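Local coordinates for uncharacterized protein (Mycobacterium tuberculosis CAS/NITR204, PDB 5VYQ) that probably transfers a formyl group from a folate cofactor to the amino group of the nucleotide-linked sugar dTDP-4-amino-4,6-dideoxyglucose, at residues A[67-70]-A[71-75]; A[86-90]-A[91-95]; A[147-150]-A[151-155]. One frame throughout, in Å; residues are numbered along the deposited sequence.

Contact 1 (A[67-70]-A[71-75]); sequences ERVA and EIVER. With NA (sodium ion), chain G.
On the outer face of helix 65-75, an i to i+3 salt bridge joins Arg-68 to Glu-71. Arg-68 presents the side of its guanidinium, and NE and NH2 both close on a single oxygen: NE lies 2.8 Å from Glu-71 OE2, and NH2 lies 2.9 Å from the same Glu-71 OE2. The oxygen sits near the guanidinium plane, yet both nitrogens come to it from one face of the carboxylate, whose plane is turned 38° from that of the guanidinium. Bends at chi2 in both residues, with chi3 of Arg-68 also folded (63°), bring the two charged groups together. A water adds a third hydrogen bond to Glu-71 OE2 and also links Glu-67 O with Ala-70 N, so the carboxylate is tied back to the first turn.

The inner side of the helix is apolar. Val-69, in the conformer given here, and Val-73 stand side by side, CG1 of the first against CG2 of the second, and together with Ile-72 they pack on Leu-92 of helix 90-95. Between the two faces runs the backbone bonding of the helix, with Ile-72 N 2.9 Å from Arg-68 O at a nearly straight 173°. Near the C-terminal end Val-73 O binds a sodium ion at 2.4 Å, and Tyr-76 O and three waters complete the ligands found. A charged outer face and a valine-isoleucine inner face make this a typical amphipathic helix packed beside a neighbouring helix in an alpha/beta domain.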
loop_
_atom_site.group_PDB
_atom_site.type_symbol
_atom_site.label_atom_id
_atom_site.label_comp_id
_atom_site.label_asym_id
_atom_site.label_seq_id
_atom_site.Cartn_x
_atom_site.Cartn_y
_atom_site.Cartn_z
ATOM N N GLU A 67 9.339 -22.965 34.944
ATOM C CA GLU A 67 10.321 -23.454 35.902
ATOM C C GLU A 67 10.106 -22.870 37.302
ATOM O O GLU A 67 10.493 -23.503 38.283
ATOM C CB GLU A 67 11.745 -23.116 35.455
ATOM C CG GLU A 67 12.130 -23.688 34.098
ATOM C CD GLU A 67 13.562 -23.364 33.693
ATOM O OE1 GLU A 67 14.130 -24.133 32.878
ATOM O OE2 GLU A 67 14.135 -22.352 34.167
ATOM N N ARG A 68 9.518 -21.679 37.395
ATOM C CA ARG A 68 9.472 -20.946 38.648
ATOM C C ARG A 68 8.103 -20.931 39.329
ATOM O O ARG A 68 7.915 -20.163 40.284
ATOM C CB ARG A 68 9.932 -19.505 38.404
ATOM C CG ARG A 68 11.366 -19.382 37.920
ATOM C CD ARG A 68 12.320 -19.362 39.111
ATOM N NE ARG A 68 12.361 -20.549 39.950
ATOM C CZ ARG A 68 13.092 -21.637 39.706
ATOM N NH1 ARG A 68 13.819 -21.745 38.608
ATOM N NH2 ARG A 68 13.091 -22.639 40.571
ATOM N N VAL A 69 7.200 -21.810 38.904
ATOM C CA VAL A 69 5.814 -21.834 39.412
ATOM C C VAL A 69 5.738 -21.858 40.934
ATOM O O VAL A 69 4.953 -21.101 41.570
ATOM C CB VAL A 69 4.997 -23.058 38.921
ATOM C CG1 VAL A 69 3.565 -22.995 39.428
ATOM C CG2 VAL A 69 5.004 -23.182 37.413
ATOM N N ALA A 70 6.519 -22.747 41.556
ATOM C CA ALA A 70 6.403 -22.858 42.978
ATOM C C ALA A 70 6.788 -21.589 43.724
ATOM O O ALA A 70 6.148 -21.194 44.705
ATOM C CB ALA A 70 7.200 -24.042 43.493
ATOM N N GLU A 71 7.842 -20.951 43.254
ATOM C CA GLU A 71 8.280 -19.706 43.878
ATOM C C GLU A 71 7.306 -18.559 43.614
ATOM O O GLU A 71 7.009 -17.777 44.499
ATOM C CB GLU A 71 9.671 -19.313 43.386
ATOM C CG GLU A 71 10.756 -20.207 43.991
ATOM C CD GLU A 71 10.886 -21.540 43.281
ATOM O OE1 GLU A 71 11.048 -22.559 43.975
ATOM O OE2 GLU A 71 10.784 -21.607 42.034
ATOM N N ILE A 72 6.809 -18.483 42.394
ATOM C CA ILE A 72 5.785 -17.466 42.094
ATOM C C ILE A 72 4.553 -17.589 42.994
ATOM O O ILE A 72 4.096 -16.602 43.584
ATOM C CB ILE A 72 5.417 -17.476 40.594
ATOM C CG1 ILE A 72 6.602 -17.079 39.713
ATOM C CG2 ILE A 72 4.255 -16.566 40.326
ATOM C CD1 ILE A 72 6.462 -17.476 38.266
ATOM N N VAL A 73 4.013 -18.800 43.117
ATOM C CA VAL A 73 2.845 -19.024 43.929
ATOM C C VAL A 73 3.143 -18.679 45.396
ATOM O O VAL A 73 2.348 -18.034 46.065
ATOM C CB VAL A 73 2.329 -20.475 43.763
ATOM C CG1 VAL A 73 1.310 -20.896 44.832
ATOM C CG2 VAL A 73 1.729 -20.684 42.391
ATOM N N GLU A 74 4.323 -19.045 45.878
ATOM C CA GLU A 74 4.677 -18.735 47.264
ATOM C C GLU A 74 4.783 -17.222 47.539
ATOM O O GLU A 74 4.235 -16.728 48.534
ATOM C CB GLU A 74 5.999 -19.400 47.629
ATOM C CG GLU A 74 6.575 -19.074 49.006
ATOM C CD GLU A 74 7.970 -19.661 49.154
ATOM O OE1 GLU A 74 8.947 -18.890 49.152
ATOM O OE2 GLU A 74 8.096 -20.901 49.253
ATOM N N ARG A 75 5.462 -16.507 46.657
ATOM C CA ARG A 75 5.872 -15.134 46.907
ATOM C C ARG A 75 4.897 -14.039 46.512
ATOM O O ARG A 75 5.049 -12.906 46.997
ATOM C CB ARG A 75 7.190 -14.895 46.214
ATOM C CG ARG A 75 8.193 -15.819 46.883
ATOM C CD ARG A 75 9.498 -15.762 46.172
ATOM N NE ARG A 75 10.341 -16.826 46.710
ATOM C CZ ARG A 75 11.463 -17.260 46.141
ATOM N NH1 ARG A 75 11.913 -16.703 45.020
ATOM N NH2 ARG A 75 12.104 -18.284 46.719
HETATM NA NA NA G . 0.612 -16.633 46.811
HETATM O O HOH W 1 9.062 -24.060 40.690
HETATM O O HOH W 2 0.860 -17.673 48.736
HETATM O O HOH W 3 -0.513 -15.176 48.317
HETATM O O HOH W 4 -1.232 -17.807 46.285
#

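Contact 2 (A[86-90]-A[91-95]); sequences QRFPA and ALIDG. With FON (N-{[4-({[(6R)-2-amino-5-formyl-4-oxo-1,4,5,6,7,8-hexahydropteridin-6-yl]methyl}amino)phenyl]carbonyl}-L-glutamic acid), chain C.
Pro-89 O takes two backbone N-H groups at once, from Leu-92 and Ile-93, at the start of helix 90-95, where Pro-89 is the N-cap residue. The bond from Ile-93 N to Pro-89 O is 3.1 Å long and nearly straight. Leu-92 N reaches Pro-89 O at 3.0 Å from well above the carbonyl plane, with a more bent N-H angle of 133°. The next bond along the helix runs from Asp-94 N to Ala-90 O, 2.8 Å.

Phe-88, just ahead of the cap, folds its side chain back onto this first turn. Leu-92 lays CD2 over one face of the ring as a CH-pi contact, 3.9 Å from the ring centroid of Phe-88 and displaced toward the CG rim. Ile-93 comes in differently: its CG2 lies near the ring plane and touches Phe-88 CB at 3.6 Å. With chi1 at 62°, Ile-93 holds CG1 between its backbone N and carbonyl carbon, against the carbonyl oxygens of Pro-89 and Ala-90, which leaves CG2 for Phe-88. Val-79, Ser-81 and Cys-98 on strands 78-82 and 97-102 also touch the Phe-88 side chain, which lies between the helix start, the sheet and the folinic acid.

The loop that precedes the helix forms part of the folinic acid pocket. N8 of the pterin makes a weak bond to Gln-86 O. The firmer hold is at the other end of the ring system, where the ligand's amino group NA2 donates to Phe-88 O at 3.2 Å, almost straight at 175°.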
loop_
_atom_site.group_PDB
_atom_site.type_symbol
_atom_site.label_atom_id
_atom_site.label_comp_id
_atom_site.label_asym_id
_atom_site.label_seq_id
_atom_site.Cartn_x
_atom_site.Cartn_y
_atom_site.Cartn_z
ATOM N N GLN A 86 4.370 -16.533 27.216
ATOM C CA GLN A 86 4.526 -17.868 27.815
ATOM C C GLN A 86 3.208 -18.311 28.466
ATOM O O GLN A 86 2.685 -17.590 29.315
ATOM C CB GLN A 86 5.625 -17.813 28.861
ATOM C CG GLN A 86 5.877 -19.196 29.448
ATOM C CD GLN A 86 7.175 -19.278 30.241
ATOM O OE1 GLN A 86 7.630 -18.295 30.835
ATOM N NE2 GLN A 86 7.728 -20.499 30.327
ATOM N N ARG A 87 2.672 -19.475 28.106
ATOM C CA ARG A 87 1.451 -19.971 28.726
ATOM C C ARG A 87 1.712 -20.251 30.206
ATOM O O ARG A 87 2.785 -20.706 30.591
ATOM C CB ARG A 87 0.949 -21.242 28.015
ATOM C CG ARG A 87 -0.503 -21.565 28.305
ATOM C CD ARG A 87 -1.080 -22.493 27.260
ATOM N NE ARG A 87 -2.473 -22.812 27.528
ATOM C CZ ARG A 87 -3.273 -23.254 26.572
ATOM N NH1 ARG A 87 -4.536 -23.552 26.822
ATOM N NH2 ARG A 87 -2.791 -23.375 25.343
ATOM N N PHE A 88 0.725 -19.952 31.043
ATOM C CA PHE A 88 0.786 -20.169 32.488
ATOM C C PHE A 88 0.289 -21.601 32.681
ATOM O O PHE A 88 -0.842 -21.920 32.288
ATOM C CB PHE A 88 -0.133 -19.203 33.224
ATOM C CG PHE A 88 0.353 -17.762 33.297
ATOM C CD1 PHE A 88 -0.317 -16.887 34.129
ATOM C CD2 PHE A 88 1.487 -17.276 32.622
ATOM C CE1 PHE A 88 0.044 -15.547 34.267
ATOM C CE2 PHE A 88 1.853 -15.950 32.750
ATOM C CZ PHE A 88 1.159 -15.077 33.575
ATOM N N PRO A 89 1.095 -22.439 33.316
ATOM C CA PRO A 89 0.584 -23.784 33.578
ATOM C C PRO A 89 -0.472 -23.870 34.658
ATOM O O PRO A 89 -0.653 -22.929 35.451
ATOM C CB PRO A 89 1.821 -24.536 34.038
ATOM C CG PRO A 89 2.663 -23.478 34.659
ATOM C CD PRO A 89 2.458 -22.242 33.840
ATOM N N ALA A 90 -1.124 -25.037 34.694
ATOM C CA ALA A 90 -2.177 -25.268 35.668
ATOM C C ALA A 90 -1.720 -24.930 37.087
ATOM O O ALA A 90 -2.446 -24.274 37.824
ATOM C CB ALA A 90 -2.674 -26.719 35.583
ATOM N N ALA A 91 -0.521 -25.351 37.494
ATOM C CA ALA A 91 -0.129 -25.143 38.890
ATOM C C ALA A 91 -0.042 -23.651 39.257
ATOM O O ALA A 91 -0.248 -23.267 40.411
ATOM C CB ALA A 91 1.180 -25.839 39.220
ATOM N N LEU A 92 0.260 -22.812 38.279
ATOM C CA LEU A 92 0.370 -21.399 38.520
ATOM C C LEU A 92 -1.028 -20.822 38.605
ATOM O O LEU A 92 -1.357 -20.203 39.604
ATOM C CB LEU A 92 1.157 -20.698 37.415
ATOM C CG LEU A 92 1.254 -19.176 37.535
ATOM C CD1 LEU A 92 1.904 -18.779 38.853
ATOM C CD2 LEU A 92 2.064 -18.607 36.379
ATOM N N ILE A 93 -1.862 -21.090 37.597
ATOM C CA ILE A 93 -3.184 -20.498 37.576
ATOM C C ILE A 93 -4.083 -21.023 38.702
ATOM O O ILE A 93 -4.946 -20.297 39.188
ATOM C CB ILE A 93 -3.858 -20.618 36.222
ATOM C CG1 ILE A 93 -4.066 -22.043 35.823
ATOM C CG2 ILE A 93 -3.069 -19.863 35.145
ATOM C CD1 ILE A 93 -4.993 -22.170 34.619
ATOM N N ASP A 94 -3.812 -22.239 39.129
ATOM C CA ASP A 94 -4.583 -22.874 40.181
ATOM C C ASP A 94 -4.119 -22.435 41.564
ATOM O O ASP A 94 -4.912 -22.613 42.532
ATOM C CB ASP A 94 -4.504 -24.410 40.140
ATOM C CG ASP A 94 -5.047 -25.059 38.867
ATOM O OD1 ASP A 94 -5.794 -24.413 38.081
ATOM O OD2 ASP A 94 -4.767 -26.265 38.707
ATOM N N GLY A 95 -2.896 -21.883 41.668
ATOM C CA GLY A 95 -2.296 -21.586 42.981
ATOM C C GLY A 95 -2.193 -20.121 43.354
ATOM O O GLY A 95 -1.854 -19.766 44.507
HETATM N N1 FON C . -1.923 -18.756 30.097
HETATM C C2 FON C . -3.136 -19.296 30.109
HETATM N NA2 FON C . -3.321 -20.449 30.815
HETATM N N3 FON C . -4.134 -18.715 29.423
HETATM C C4 FON C . -3.977 -17.579 28.701
HETATM O O4 FON C . -4.942 -17.047 28.102
HETATM C C4A FON C . -2.652 -16.936 28.697
HETATM N N5 FON C . -2.291 -15.787 27.974
HETATM C C6 FON C . -0.864 -15.710 27.619
HETATM C C7 FON C . -0.061 -15.813 28.918
HETATM N N8 FON C . -0.388 -17.065 29.557
HETATM C C8A FON C . -1.616 -17.609 29.474
HETATM C C9 FON C . -0.440 -16.756 26.564
HETATM N N10 FON C . -1.114 -16.459 25.303
HETATM C C11 FON C . -0.665 -18.705 21.830
HETATM C C12 FON C . -1.558 -17.635 21.882
HETATM C C13 FON C . -1.689 -16.899 23.055
HETATM C C14 FON C . -0.927 -17.203 24.177
HETATM C C15 FON C . -0.032 -18.268 24.142
HETATM C C16 FON C . 0.091 -19.014 22.969
HETATM C C FON C . -0.538 -19.502 20.526
HETATM O O FON C . -1.045 -19.124 19.448
HETATM N N FON C . 0.175 -20.632 20.568
HETATM C CA FON C . 0.468 -21.454 19.394
HETATM C CB FON C . 1.976 -21.684 19.202
HETATM C CG FON C . 2.679 -20.331 19.045
HETATM C CD FON C . 4.065 -20.338 18.431
HETATM O OE1 FON C . 4.392 -21.287 17.688
HETATM O OE2 FON C . 4.825 -19.359 18.652
HETATM C CT FON C . -0.266 -22.756 19.516
HETATM O O1 FON C . -0.408 -23.398 18.447
HETATM O O2 FON C . -0.705 -23.120 20.636
HETATM C CP1 FON C . -3.145 -14.919 27.629
HETATM O O3 FON C . -2.831 -13.931 26.974
#

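Contact 3 (A[147-150]-A[151-155]); sequences CAIE and SWDSS. With EDO (1,2-ethanediol), chain E.
Glu-150 lays the aliphatic part of its side chain flat on an indole two residues ahead: in a CH-pi contact, CB is centred over the six-membered ring of Trp-152, 3.5 Å from the centroid and only 12° off the ring normal. The acid continues along the same face, its CG 3.5 Å from Trp-152 CZ2, and its carboxylate plane is tilted 21° from the indole. A chi1 of 57° at Trp-152 puts CG between the backbone N and the carbonyl carbon and turns the indole back alongside Glu-150. A water donates to Glu-150 OE1 and accepts from Ser-151 N, bridging the two.

The backbone here makes a type I beta turn from Glu-150 to Asp-153. Asp-153 N is 3.1 Å from Glu-150 O, which it meets from above the carbonyl plane. Asp-153 answers with its side chain, OD2 accepting from Glu-150 N at 2.8 Å in a nearly straight bond, on the anti side of the carboxylate. The two residues that frame the turn are thus linked in both directions. The same OD2 forms a salt bridge with Arg-161, while OD1 is hydrogen-bonded to Ser-157 OG.

The two central residues of the turn meet the second subunit: Ser-151 OG bonds to Asp-235 of that subunit and Trp-152 makes a cation-pi contact with its Arg-239. Within the chain, this loop carries strand 141-147, the outermost strand of the mixed sheet within this chain, into helix 155-179; Ser-154 caps the helix start, and Ile-149 packs against helix 114-121.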
loop_
_atom_site.group_PDB
_atom_site.type_symbol
_atom_site.label_atom_id
_atom_site.label_comp_id
_atom_site.label_asym_id
_atom_site.label_seq_id
_atom_site.Cartn_x
_atom_site.Cartn_y
_atom_site.Cartn_z
ATOM N N CYS A 147 -13.317 -1.284 20.687
ATOM C CA CYS A 147 -12.638 -0.330 19.799
ATOM C C CYS A 147 -13.351 -0.411 18.461
ATOM O O CYS A 147 -13.430 -1.469 17.851
ATOM C CB CYS A 147 -11.213 -0.800 19.588
ATOM S SG CYS A 147 -10.180 0.273 18.586
ATOM N N ALA A 148 -13.818 0.724 17.964
ATOM C CA ALA A 148 -14.493 0.677 16.666
ATOM C C ALA A 148 -13.431 0.494 15.553
ATOM O O ALA A 148 -12.250 0.850 15.706
ATOM C CB ALA A 148 -15.313 1.948 16.482
ATOM N N ILE A 149 -13.853 -0.139 14.463
ATOM C CA ILE A 149 -12.979 -0.360 13.295
ATOM C C ILE A 149 -13.621 0.429 12.162
ATOM O O ILE A 149 -14.738 0.118 11.767
ATOM C CB ILE A 149 -12.941 -1.843 12.909
ATOM C CG1 ILE A 149 -12.370 -2.668 14.071
ATOM C CG2 ILE A 149 -12.160 -2.046 11.613
ATOM C CD1 ILE A 149 -12.351 -4.157 13.762
ATOM N N GLU A 150 -12.903 1.387 11.608
ATOM C CA GLU A 150 -13.376 2.212 10.513
ATOM C C GLU A 150 -13.010 1.545 9.169
ATOM O O GLU A 150 -12.182 0.626 9.094
ATOM C CB GLU A 150 -12.722 3.580 10.592
ATOM C CG GLU A 150 -12.855 4.350 11.915
ATOM C CD GLU A 150 -14.286 4.586 12.338
ATOM O OE1 GLU A 150 -15.189 4.576 11.487
ATOM O OE2 GLU A 150 -14.503 4.768 13.556
ATOM N N SER A 151 -13.600 2.036 8.093
ATOM C CA SER A 151 -13.368 1.467 6.764
ATOM C C SER A 151 -11.965 1.693 6.269
ATOM O O SER A 151 -11.498 0.924 5.412
ATOM C CB SER A 151 -14.338 2.094 5.756
ATOM O OG SER A 151 -14.081 3.489 5.594
ATOM N N TRP A 152 -11.289 2.711 6.787
ATOM C CA TRP A 152 -9.923 2.994 6.437
ATOM C C TRP A 152 -8.884 2.383 7.386
ATOM O O TRP A 152 -7.692 2.594 7.215
ATOM C CB TRP A 152 -9.678 4.498 6.321
ATOM C CG TRP A 152 -10.009 5.247 7.550
ATOM C CD1 TRP A 152 -9.166 5.566 8.580
ATOM C CD2 TRP A 152 -11.301 5.790 7.898
ATOM N NE1 TRP A 152 -9.869 6.282 9.547
ATOM C CE2 TRP A 152 -11.174 6.408 9.156
ATOM C CE3 TRP A 152 -12.546 5.790 7.266
ATOM C CZ2 TRP A 152 -12.248 7.044 9.790
ATOM C CZ3 TRP A 152 -13.608 6.442 7.882
ATOM C CH2 TRP A 152 -13.448 7.046 9.140
ATOM N N ASP A 153 -9.320 1.635 8.397
ATOM C CA ASP A 153 -8.378 1.097 9.393
ATOM C C ASP A 153 -7.611 -0.114 8.817
ATOM O O ASP A 153 -8.102 -0.874 7.975
ATOM C CB ASP A 153 -9.081 0.641 10.651
ATOM C CG ASP A 153 -9.179 1.764 11.725
ATOM O OD1 ASP A 153 -8.211 2.523 11.913
ATOM O OD2 ASP A 153 -10.258 1.872 12.346
ATOM N N SER A 154 -6.383 -0.263 9.296
ATOM C CA SER A 154 -5.579 -1.461 9.118
ATOM C C SER A 154 -5.348 -2.095 10.473
ATOM O O SER A 154 -5.704 -1.499 11.510
ATOM C CB SER A 154 -4.250 -1.018 8.494
ATOM O OG SER A 154 -3.656 -0.033 9.301
ATOM N N SER A 155 -4.739 -3.268 10.465
ATOM C CA SER A 155 -4.287 -3.842 11.735
ATOM C C SER A 155 -3.468 -2.835 12.563
ATOM O O SER A 155 -3.675 -2.636 13.774
ATOM C CB SER A 155 -3.525 -5.130 11.512
ATOM O OG SER A 155 -2.886 -5.524 12.718
HETATM C C1 EDO E . -12.560 -1.487 3.118
HETATM O O1 EDO E . -13.166 -0.828 4.233
HETATM C C2 EDO E . -13.712 -2.056 2.303
HETATM O O2 EDO E . -14.433 -3.054 3.011
HETATM O O HOH W 5 -15.713 3.868 8.864
#

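How the contacts relate
Contacts 1 and 2 are neighbours, their centres about 10 Å apart, and they touch directly where helix 65-75 packs on helix 90-95 and the loop before it: Val-73 reaches Gly-95, and Val-69 meets Pro-89. Contact 1 is largely a surface feature, whereas contact 2 is partly buried and relies on backbone bonds of the helix's first turn and apolar packing. Contact 3 lies on the opposite side of the chain's centre, about 34 Å from contact 2 between centres, and is again at the surface. The chemistry follows the place: an outward salt bridge and a sodium site, an apolar helix start at the folate pocket, and a polar turn at the subunit interface.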